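Local coordinates for Abbfa_003403 (Acinetobacter baumannii, PDB 4ZXH), which probably assembles a peptide product as a four-domain nonribosomal peptide synthetase, with condensation, adenylation, phosphopantetheine-bearing carrier and thioesterase domains in one chain, at residues D88-N93 with Q123-R128; L71-P76 with Q84-R89; F119-P124 with V144-L149. One frame throughout, in Å; residues are numbered along the deposited sequence.

All three contacts lie in the condensation domain, with centres 8 to 10 Å apart, and the loop 119-126 runs through their midst. Contact 2 is a β-hairpin, and its strand 81-87 leads directly into the loop of contact 1. W127 NE1 in contact 1 reaches L71 O in contact 2 at 2.8 Å. Contact 3 uses the same loop from its other end: R128 N bonds to V144 O at 2.9 Å, pairing neighbouring strands, while M75 N meets L121 O at 2.7 Å and so ties the hairpin to it. Toward the ligands, the W127 side chain lies about 4 Å from the bound phospholipid, and the A148 side chain about 10 Å from the phosphopantetheine.

Contact 1: residues D88-N93 with Q123-R128; sequences DRVYPN and QPPLWR
Apolar packing carries most of this contact, with V90 leaning on the consecutive prolines P124 and P125, which are joined by a cis peptide bond. V90 CG1, anti to its backbone N, crosses obliquely over the P125 ring, 3.5 Å from P125 CD, while V90 CG2 turns to P124 and stands 4.1 Å from P124 CB. P125 CB in turn lies over the rim of one face of the W127 indole, a side chain that also lines the phospholipid pocket.

Polar groups meet differently. N93 and R128 run alongside each other in the same direction, so that the amide N93 ND2 lies 3.4 Å from the aliphatic R128 CD, with amide and guanidinium planes 60° apart. Between the backbones, R128 CA makes a bent C-H...O contact with N93 O at 3.4 Å. The R128 head is gripped elsewhere, by H130 and the carbonyl of Q117, and lies against F119 in a cation-pi contact.

No hydrogen bond links the two segments directly; the backbone of N93 pairs instead with I129, where strands 94-98 and 127-135 run parallel. The chemistry implies a joint held by valine methyls, proline rings and the arginine's methylenes, with the arginine's charge directed to other partners.

Contact 2: residues L71-P76 with Q84-R89; sequences LRVSMP and QLIWDR
Five hydrogen bonds fasten 71-76 to 84-89, and the outermost is a side chain gripping a carbonyl. R72 NE donates to W87 O, which lies in the guanidinium plane and is met nearly along its C=O axis; NE and O are 3.1 Å apart. In return W87 N gives its hydrogen to R72 O at 2.9 Å, although this donor sits above the carbonyl plane. Further in, S74 and L85 form an antiparallel hydrogen-bonded pair, L85 N to S74 O being nearly straight (169°). L85 O takes S74 N and, in addition, the C-H of V73 CA at 3.1 Å.

The fifth bond belongs to the indole. W87 NE1 points at S74 OG, 3.1 Å away in the ring plane at 172°, with R72 O beside the same edge near W87 CD1. S74 OG stands in the crowded position between backbone N and carbonyl carbon (chi1 82°), which brings it to meet the indole. On the face of V73 and I86, the non-hydrogen-bonded pair, V73 CG2 crosses I86 CG1 at 4.0 Å. On the face of S74 and L85, the L85 side chain meets P76, CG to CG at 3.9 Å.

A second shell holds these groups. R72 NH1 bonds to M65 O in the last turn of helix 56-67, Q84 is held by A18 and Q23, P124 packs on both S74 and W87, and from helix 179-187 F180 touches V73 and V181 touches I86.

Such geometry is that of a β-hairpin, here the edge and middle strands of a three-stranded antiparallel sheet completed by 13-18. With the W87 indole N-H given to S74 OG and R72 NE to W87 O, the hairpin's open end is pinned by side chains as well as backbone.

Contact 3: residues F119-P124 with V144-L149; sequences FDLTQP and VIHHAL
Where strand 138-146 ends at H146 and the chain passes into helix-like torsions without regular helical bonds, a type I turn from D120 to Q123 faces it, closed by Q123 N to D120 O and braced by an Asx turn, D120 OD1 accepting from T122 N; T122 OG1 donates to the same oxygen.

L121 is the second residue of that turn. With CG anti to its carbonyl carbon (chi1 -62°), it lays CD2 over the centre of the H146 imidazole in a CH-pi contact, 3.7 Å from the ring centroid and 10° off the normal. Its other methyl, L121 CD1, goes on to A148 CB at 3.8 Å. F119 approaches the same histidine differently: F119 CD2 comes to the edge of the imidazole, 4.0 Å from H146 CD2, while H146 CB lies over the rim of one face of the phenyl ring. The two ring planes are turned 83° apart. V144 CG1 meets the phenyl edge in the ring plane, 3.8 Å from F119 CE2.

The imidazole is fixed in plane as well as from above. H146 ND1 accepts A148 N at 2.9 Å, and NE2 is bonded to OE1 of Q30 on helix 21-32. N40 of the adjacent strand touches F119, V144 and H146.

H146 and H147 open the HHxxxD signature of condensation domains, whose second histidine lies in the active site in relatives. Because ND1 is an acceptor from a backbone N-H and NE2 faces an amide oxygen, H146 is probably neutral with its proton on NE2. Its bond to A148 N, within the motif, is consistent with H146 shaping the backbone there rather than acting on substrate.

Contact 1: residues D88-N93 with Q123-R128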
loop_
_atom_site.group_PDB
_atom_site.type_symbol
_atom_site.label_atom_id
_atom_site.label_comp_id
_atom_site.label_asym_id
_atom_site.label_seq_id
_atom_site.Cartn_x
_atom_site.Cartn_y
_atom_site.Cartn_z
ATOM N N ASP A 88 16.781 -27.040 30.681
ATOM C CA ASP A 88 16.733 -27.574 32.042
ATOM C C ASP A 88 16.523 -26.452 33.057
ATOM O O ASP A 88 15.979 -26.670 34.141
ATOM C CB ASP A 88 18.010 -28.353 32.376
ATOM C CG ASP A 88 19.251 -27.474 32.407
ATOM O OD1 ASP A 88 19.242 -26.376 31.799
ATOM O OD2 ASP A 88 20.251 -27.892 33.032
ATOM N N ARG A 89 16.959 -25.248 32.697
ATOM C CA ARG A 89 16.798 -24.090 33.569
ATOM C C ARG A 89 16.966 -22.783 32.808
ATOM O O ARG A 89 17.684 -22.713 31.822
ATOM C CB ARG A 89 17.790 -24.152 34.723
ATOM C CG ARG A 89 19.205 -23.915 34.293
ATOM C CD ARG A 89 20.145 -24.026 35.467
ATOM N NE ARG A 89 20.170 -25.359 36.081
ATOM C CZ ARG A 89 21.024 -26.331 35.750
ATOM N NH1 ARG A 89 21.918 -26.137 34.779
ATOM N NH2 ARG A 89 20.978 -27.510 36.379
ATOM N N VAL A 90 16.281 -21.750 33.276
ATOM C CA VAL A 90 16.322 -20.433 32.661
ATOM C C VAL A 90 16.581 -19.379 33.738
ATOM O O VAL A 90 16.026 -19.461 34.836
ATOM C CB VAL A 90 15.003 -20.116 31.943
ATOM C CG1 VAL A 90 15.060 -18.739 31.333
ATOM C CG2 VAL A 90 14.743 -21.127 30.866
ATOM N N TYR A 91 17.424 -18.393 33.466
ATOM C CA TYR A 91 17.560 -17.332 34.447
ATOM C C TYR A 91 16.359 -16.413 34.249
ATOM O O TYR A 91 16.118 -15.933 33.151
ATOM C CB TYR A 91 18.896 -16.586 34.319
ATOM C CG TYR A 91 19.180 -15.642 35.488
ATOM C CD1 TYR A 91 19.487 -16.140 36.754
ATOM C CD2 TYR A 91 19.149 -14.254 35.323
ATOM C CE1 TYR A 91 19.740 -15.286 37.822
ATOM C CE2 TYR A 91 19.408 -13.397 36.386
ATOM C CZ TYR A 91 19.702 -13.918 37.632
ATOM O OH TYR A 91 19.957 -13.078 38.693
ATOM N N PRO A 92 15.568 -16.208 35.311
ATOM C CA PRO A 92 14.349 -15.409 35.168
ATOM C C PRO A 92 14.696 -13.989 34.823
ATOM O O PRO A 92 15.718 -13.476 35.291
ATOM C CB PRO A 92 13.699 -15.479 36.556
ATOM C CG PRO A 92 14.364 -16.643 37.244
ATOM C CD PRO A 92 15.759 -16.686 36.690
ATOM N N ASN A 93 13.859 -13.368 34.006
ATOM C CA ASN A 93 14.022 -11.972 33.663
ATOM C C ASN A 93 13.041 -11.128 34.480
ATOM O O ASN A 93 11.895 -10.853 34.073
ATOM C CB ASN A 93 13.830 -11.772 32.163
ATOM C CG ASN A 93 14.123 -10.369 31.732
ATOM O OD1 ASN A 93 14.465 -9.524 32.558
ATOM N ND2 ASN A 93 14.005 -10.102 30.438
ATOM N N GLN A 123 15.330 -16.822 22.159
ATOM C CA GLN A 123 16.148 -16.730 23.358
ATOM C C GLN A 123 15.242 -16.710 24.601
ATOM O O GLN A 123 14.412 -15.807 24.744
ATOM C CB GLN A 123 17.026 -15.465 23.291
ATOM C CG GLN A 123 18.431 -15.592 23.906
ATOM C CD GLN A 123 19.261 -16.733 23.312
ATOM O OE1 GLN A 123 19.947 -17.462 24.036
ATOM N NE2 GLN A 123 19.219 -16.875 21.987
ATOM N N PRO A 124 15.394 -17.703 25.501
ATOM C CA PRO A 124 14.567 -17.827 26.708
ATOM C C PRO A 124 15.002 -16.840 27.765
ATOM O O PRO A 124 16.169 -16.477 27.766
ATOM C CB PRO A 124 14.835 -19.254 27.167
ATOM C CG PRO A 124 16.221 -19.504 26.745
ATOM C CD PRO A 124 16.439 -18.739 25.463
ATOM N N PRO A 125 14.097 -16.437 28.670
ATOM C CA PRO A 125 12.702 -16.895 28.762
ATOM C C PRO A 125 11.767 -16.098 27.865
ATOM O O PRO A 125 12.153 -15.010 27.453
ATOM C CB PRO A 125 12.363 -16.674 30.241
ATOM C CG PRO A 125 13.253 -15.536 30.660
ATOM C CD PRO A 125 14.489 -15.593 29.816
ATOM N N LEU A 126 10.576 -16.618 27.562
ATOM C CA LEU A 126 9.604 -15.860 26.758
ATOM C C LEU A 126 8.547 -15.212 27.650
ATOM O O LEU A 126 7.383 -15.070 27.272
ATOM C CB LEU A 126 8.925 -16.736 25.718
ATOM C CG LEU A 126 9.774 -17.595 24.784
ATOM C CD1 LEU A 126 9.016 -17.874 23.536
ATOM C CD2 LEU A 126 11.132 -17.005 24.478
ATOM N N TRP A 127 8.973 -14.818 28.842
ATOM C CA TRP A 127 8.113 -14.125 29.777
ATOM C C TRP A 127 8.982 -13.261 30.684
ATOM O O TRP A 127 10.184 -13.505 30.805
ATOM C CB TRP A 127 7.279 -15.122 30.581
ATOM C CG TRP A 127 8.094 -16.207 31.204
ATOM C CD1 TRP A 127 8.521 -17.359 30.609
ATOM C CD2 TRP A 127 8.560 -16.256 32.554
ATOM N NE1 TRP A 127 9.240 -18.119 31.505
ATOM C CE2 TRP A 127 9.272 -17.465 32.712
ATOM C CE3 TRP A 127 8.441 -15.400 33.653
ATOM C CZ2 TRP A 127 9.869 -17.835 33.923
ATOM C CZ3 TRP A 127 9.034 -15.775 34.870
ATOM C CH2 TRP A 127 9.740 -16.971 34.988
ATOM N N ARG A 128 8.378 -12.232 31.281
ATOM C CA ARG A 128 9.075 -11.303 32.175
ATOM C C ARG A 128 8.177 -10.892 33.322
ATOM O O ARG A 128 6.948 -10.921 33.212
ATOM C CB ARG A 128 9.498 -10.042 31.454
ATOM C CG ARG A 128 10.336 -10.243 30.238
ATOM C CD ARG A 128 10.890 -8.907 29.826
ATOM N NE ARG A 128 9.850 -7.929 29.512
ATOM C CZ ARG A 128 9.498 -7.613 28.265
ATOM N NH1 ARG A 128 10.096 -8.216 27.244
ATOM N NH2 ARG A 128 8.572 -6.688 28.038
#

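Contact 2: residues L71-P76 with Q84-R89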
loop_
_atom_site.group_PDB
_atom_site.type_symbol
_atom_site.label_atom_id
_atom_site.label_comp_id
_atom_site.label_asym_id
_atom_site.label_seq_id
_atom_site.Cartn_x
_atom_site.Cartn_y
_atom_site.Cartn_z
ATOM N N LEU A 71 7.503 -23.049 30.886
ATOM C CA LEU A 71 8.144 -21.813 31.298
ATOM C C LEU A 71 9.645 -21.761 30.999
ATOM O O LEU A 71 10.265 -20.716 31.166
ATOM C CB LEU A 71 7.904 -21.589 32.791
ATOM C CG LEU A 71 6.471 -21.200 33.180
ATOM C CD1 LEU A 71 6.339 -20.965 34.662
ATOM C CD2 LEU A 71 6.037 -19.949 32.427
ATOM N N ARG A 72 10.223 -22.877 30.562
ATOM C CA ARG A 72 11.646 -22.947 30.236
ATOM C C ARG A 72 11.867 -23.159 28.723
ATOM O O ARG A 72 12.885 -23.701 28.291
ATOM C CB ARG A 72 12.323 -24.064 31.055
ATOM C CG ARG A 72 12.132 -23.926 32.587
ATOM C CD ARG A 72 12.884 -24.965 33.454
ATOM N NE ARG A 72 12.649 -26.365 33.078
ATOM C CZ ARG A 72 11.717 -27.149 33.613
ATOM N NH1 ARG A 72 10.918 -26.688 34.564
ATOM N NH2 ARG A 72 11.589 -28.404 33.205
ATOM N N VAL A 73 10.910 -22.709 27.917
ATOM C CA VAL A 73 10.941 -22.905 26.466
ATOM C C VAL A 73 11.542 -21.718 25.688
ATOM O O VAL A 73 11.378 -20.567 26.078
ATOM C CB VAL A 73 9.504 -23.195 25.959
ATOM C CG1 VAL A 73 9.334 -22.877 24.483
ATOM C CG2 VAL A 73 9.125 -24.632 26.249
ATOM N N SER A 74 12.261 -22.017 24.608
ATOM C CA SER A 74 12.625 -21.029 23.590
ATOM C C SER A 74 12.208 -21.593 22.226
ATOM O O SER A 74 11.946 -22.795 22.116
ATOM C CB SER A 74 14.126 -20.695 23.630
ATOM O OG SER A 74 14.940 -21.644 22.952
ATOM N N MET A 75 12.119 -20.744 21.199
ATOM C CA MET A 75 11.601 -21.175 19.893
ATOM C C MET A 75 12.515 -20.753 18.750
ATOM O O MET A 75 12.201 -19.844 17.991
ATOM C CB MET A 75 10.182 -20.626 19.656
ATOM C CG MET A 75 9.143 -21.092 20.683
ATOM S SD MET A 75 7.516 -20.317 20.518
ATOM C CE MET A 75 6.790 -20.727 22.083
ATOM N N PRO A 76 13.646 -21.436 18.607
ATOM C CA PRO A 76 14.640 -21.075 17.598
ATOM C C PRO A 76 14.277 -21.638 16.235
ATOM O O PRO A 76 13.456 -22.565 16.155
ATOM C CB PRO A 76 15.906 -21.728 18.125
ATOM C CG PRO A 76 15.385 -22.991 18.760
ATOM C CD PRO A 76 14.029 -22.655 19.339
ATOM N N GLN A 84 10.608 -26.012 19.383
ATOM C CA GLN A 84 10.512 -25.636 20.800
ATOM C C GLN A 84 11.578 -26.386 21.568
ATOM O O GLN A 84 11.646 -27.619 21.500
ATOM C CB GLN A 84 9.155 -25.998 21.404
ATOM C CG GLN A 84 8.019 -25.121 21.012
ATOM C CD GLN A 84 6.726 -25.541 21.673
ATOM O OE1 GLN A 84 6.138 -24.780 22.432
ATOM N NE2 GLN A 84 6.267 -26.755 21.377
ATOM N N LEU A 85 12.403 -25.669 22.312
ATOM C CA LEU A 85 13.365 -26.334 23.180
ATOM C C LEU A 85 12.947 -26.179 24.650
ATOM O O LEU A 85 12.626 -25.072 25.099
ATOM C CB LEU A 85 14.762 -25.762 22.967
ATOM C CG LEU A 85 15.347 -25.638 21.559
ATOM C CD1 LEU A 85 16.794 -25.178 21.642
ATOM C CD2 LEU A 85 15.233 -26.943 20.768
ATOM N N ILE A 86 12.936 -27.283 25.395
ATOM C CA ILE A 86 12.802 -27.206 26.847
ATOM C C ILE A 86 14.182 -27.186 27.504
ATOM O O ILE A 86 14.885 -28.188 27.515
ATOM C CB ILE A 86 11.986 -28.379 27.422
ATOM C CG1 ILE A 86 10.522 -28.309 26.968
ATOM C CG2 ILE A 86 12.027 -28.334 28.933
ATOM C CD1 ILE A 86 9.747 -29.585 27.211
ATOM N N TRP A 87 14.574 -26.029 28.027
ATOM C CA TRP A 87 15.835 -25.885 28.746
ATOM C C TRP A 87 15.717 -26.443 30.158
ATOM O O TRP A 87 14.669 -26.323 30.776
ATOM C CB TRP A 87 16.244 -24.416 28.803
ATOM C CG TRP A 87 16.520 -23.835 27.471
ATOM C CD1 TRP A 87 15.623 -23.251 26.628
ATOM C CD2 TRP A 87 17.786 -23.786 26.809
ATOM N NE1 TRP A 87 16.256 -22.836 25.477
ATOM C CE2 TRP A 87 17.585 -23.158 25.566
ATOM C CE3 TRP A 87 19.073 -24.208 27.149
ATOM C CZ2 TRP A 87 18.620 -22.939 24.665
ATOM C CZ3 TRP A 87 20.098 -23.997 26.248
ATOM C CH2 TRP A 87 19.866 -23.367 25.021
ATOM N N ASP A 88 16.781 -27.040 30.681
ATOM C CA ASP A 88 16.733 -27.574 32.042
ATOM C C ASP A 88 16.523 -26.452 33.057
ATOM O O ASP A 88 15.979 -26.670 34.141
ATOM C CB ASP A 88 18.010 -28.353 32.376
ATOM C CG ASP A 88 19.251 -27.474 32.407
ATOM O OD1 ASP A 88 19.242 -26.376 31.799
ATOM O OD2 ASP A 88 20.251 -27.892 33.032
ATOM N N ARG A 89 16.959 -25.248 32.697
ATOM C CA ARG A 89 16.798 -24.090 33.569
ATOM C C ARG A 89 16.966 -22.783 32.808
ATOM O O ARG A 89 17.684 -22.713 31.822
ATOM C CB ARG A 89 17.790 -24.152 34.723
ATOM C CG ARG A 89 19.205 -23.915 34.293
ATOM C CD ARG A 89 20.145 -24.026 35.467
ATOM N NE ARG A 89 20.170 -25.359 36.081
ATOM C CZ ARG A 89 21.024 -26.331 35.750
ATOM N NH1 ARG A 89 21.918 -26.137 34.779
ATOM N NH2 ARG A 89 20.978 -27.510 36.379
#

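Contact 3: residues F119-P124 with V144-L149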
loop_
_atom_site.group_PDB
_atom_site.type_symbol
_atom_site.label_atom_id
_atom_site.label_comp_id
_atom_site.label_asym_id
_atom_site.label_seq_id
_atom_site.Cartn_x
_atom_site.Cartn_y
_atom_site.Cartn_z
ATOM N N PHE A 119 9.911 -9.308 22.646
ATOM C CA PHE A 119 10.644 -10.536 22.929
ATOM C C PHE A 119 11.393 -11.028 21.692
ATOM O O PHE A 119 10.949 -10.824 20.575
ATOM C CB PHE A 119 9.694 -11.647 23.396
ATOM C CG PHE A 119 9.094 -11.426 24.761
ATOM C CD1 PHE A 119 9.665 -12.010 25.890
ATOM C CD2 PHE A 119 7.933 -10.680 24.913
ATOM C CE1 PHE A 119 9.112 -11.826 27.136
ATOM C CE2 PHE A 119 7.372 -10.492 26.156
ATOM C CZ PHE A 119 7.961 -11.062 27.273
ATOM N N ASP A 120 12.527 -11.682 21.909
ATOM C CA ASP A 120 13.170 -12.513 20.902
ATOM C C ASP A 120 12.789 -13.956 21.204
ATOM O O ASP A 120 13.266 -14.547 22.180
ATOM C CB ASP A 120 14.684 -12.325 20.940
ATOM C CG ASP A 120 15.414 -13.094 19.838
ATOM O OD1 ASP A 120 14.842 -14.035 19.226
ATOM O OD2 ASP A 120 16.584 -12.730 19.578
ATOM N N LEU A 121 11.924 -14.531 20.383
ATOM C CA LEU A 121 11.351 -15.817 20.739
ATOM C C LEU A 121 12.383 -16.939 20.681
ATOM O O LEU A 121 12.128 -18.041 21.146
ATOM C CB LEU A 121 10.163 -16.137 19.831
ATOM C CG LEU A 121 8.993 -15.154 19.920
ATOM C CD1 LEU A 121 7.851 -15.604 19.038
ATOM C CD2 LEU A 121 8.539 -14.983 21.353
ATOM N N THR A 122 13.555 -16.662 20.128
ATOM C CA THR A 122 14.586 -17.694 20.019
ATOM C C THR A 122 15.482 -17.787 21.262
ATOM O O THR A 122 16.278 -18.726 21.409
ATOM C CB THR A 122 15.465 -17.451 18.802
ATOM O OG1 THR A 122 16.424 -16.438 19.107
ATOM C CG2 THR A 122 14.614 -16.978 17.645
ATOM N N GLN A 123 15.330 -16.822 22.159
ATOM C CA GLN A 123 16.148 -16.730 23.358
ATOM C C GLN A 123 15.242 -16.710 24.601
ATOM O O GLN A 123 14.412 -15.807 24.744
ATOM C CB GLN A 123 17.026 -15.465 23.291
ATOM C CG GLN A 123 18.431 -15.592 23.906
ATOM C CD GLN A 123 19.261 -16.733 23.312
ATOM O OE1 GLN A 123 19.947 -17.462 24.036
ATOM N NE2 GLN A 123 19.219 -16.875 21.987
ATOM N N PRO A 124 15.394 -17.703 25.501
ATOM C CA PRO A 124 14.567 -17.827 26.708
ATOM C C PRO A 124 15.002 -16.840 27.765
ATOM O O PRO A 124 16.169 -16.477 27.766
ATOM C CB PRO A 124 14.835 -19.254 27.167
ATOM C CG PRO A 124 16.221 -19.504 26.745
ATOM C CD PRO A 124 16.439 -18.739 25.463
ATOM N N VAL A 144 4.374 -10.375 32.091
ATOM C CA VAL A 144 4.299 -10.307 30.630
ATOM C C VAL A 144 4.627 -11.659 30.009
ATOM O O VAL A 144 5.726 -12.185 30.216
ATOM C CB VAL A 144 5.280 -9.297 30.051
ATOM C CG1 VAL A 144 4.907 -8.987 28.633
ATOM C CG2 VAL A 144 5.285 -8.040 30.858
ATOM N N ILE A 145 3.695 -12.222 29.249
ATOM C CA ILE A 145 3.952 -13.495 28.587
ATOM C C ILE A 145 3.642 -13.368 27.109
ATOM O O ILE A 145 2.549 -12.936 26.734
ATOM C CB ILE A 145 3.096 -14.660 29.158
ATOM C CG1 ILE A 145 3.361 -14.884 30.627
ATOM C CG2 ILE A 145 3.443 -15.925 28.468
ATOM C CD1 ILE A 145 2.354 -14.250 31.548
ATOM N N HIS A 146 4.578 -13.759 26.260
ATOM C CA HIS A 146 4.319 -13.690 24.832
ATOM C C HIS A 146 3.302 -14.749 24.412
ATOM O O HIS A 146 3.372 -15.912 24.841
ATOM C CB HIS A 146 5.607 -13.851 24.050
ATOM C CG HIS A 146 5.480 -13.452 22.617
ATOM N ND1 HIS A 146 4.882 -14.258 21.677
ATOM C CD2 HIS A 146 5.857 -12.326 21.968
ATOM C CE1 HIS A 146 4.913 -13.652 20.503
ATOM N NE2 HIS A 146 5.493 -12.476 20.653
ATOM N N HIS A 147 2.354 -14.335 23.576
ATOM C CA HIS A 147 1.222 -15.183 23.182
ATOM C C HIS A 147 1.672 -16.417 22.354
ATOM O O HIS A 147 0.967 -17.432 22.299
ATOM C CB HIS A 147 0.214 -14.331 22.407
ATOM C CG HIS A 147 -1.178 -14.894 22.362
ATOM N ND1 HIS A 147 -1.440 -16.236 22.257
ATOM C CD2 HIS A 147 -2.380 -14.262 22.362
ATOM C CE1 HIS A 147 -2.757 -16.421 22.213
ATOM N NE2 HIS A 147 -3.342 -15.244 22.273
ATOM N N ALA A 148 2.849 -16.350 21.731
ATOM C CA ALA A 148 3.412 -17.543 21.089
ATOM C C ALA A 148 3.656 -18.665 22.095
ATOM O O ALA A 148 3.674 -19.845 21.718
ATOM C CB ALA A 148 4.715 -17.216 20.350
ATOM N N LEU A 149 3.822 -18.315 23.374
ATOM C CA LEU A 149 4.119 -19.321 24.388
ATOM C C LEU A 149 2.838 -19.907 24.965
ATOM O O LEU A 149 2.718 -21.124 25.099
ATOM C CB LEU A 149 4.978 -18.737 25.507
ATOM C CG LEU A 149 5.507 -19.779 26.507
ATOM C CD1 LEU A 149 6.568 -20.725 25.877
ATOM C CD2 LEU A 149 6.037 -19.137 27.801
#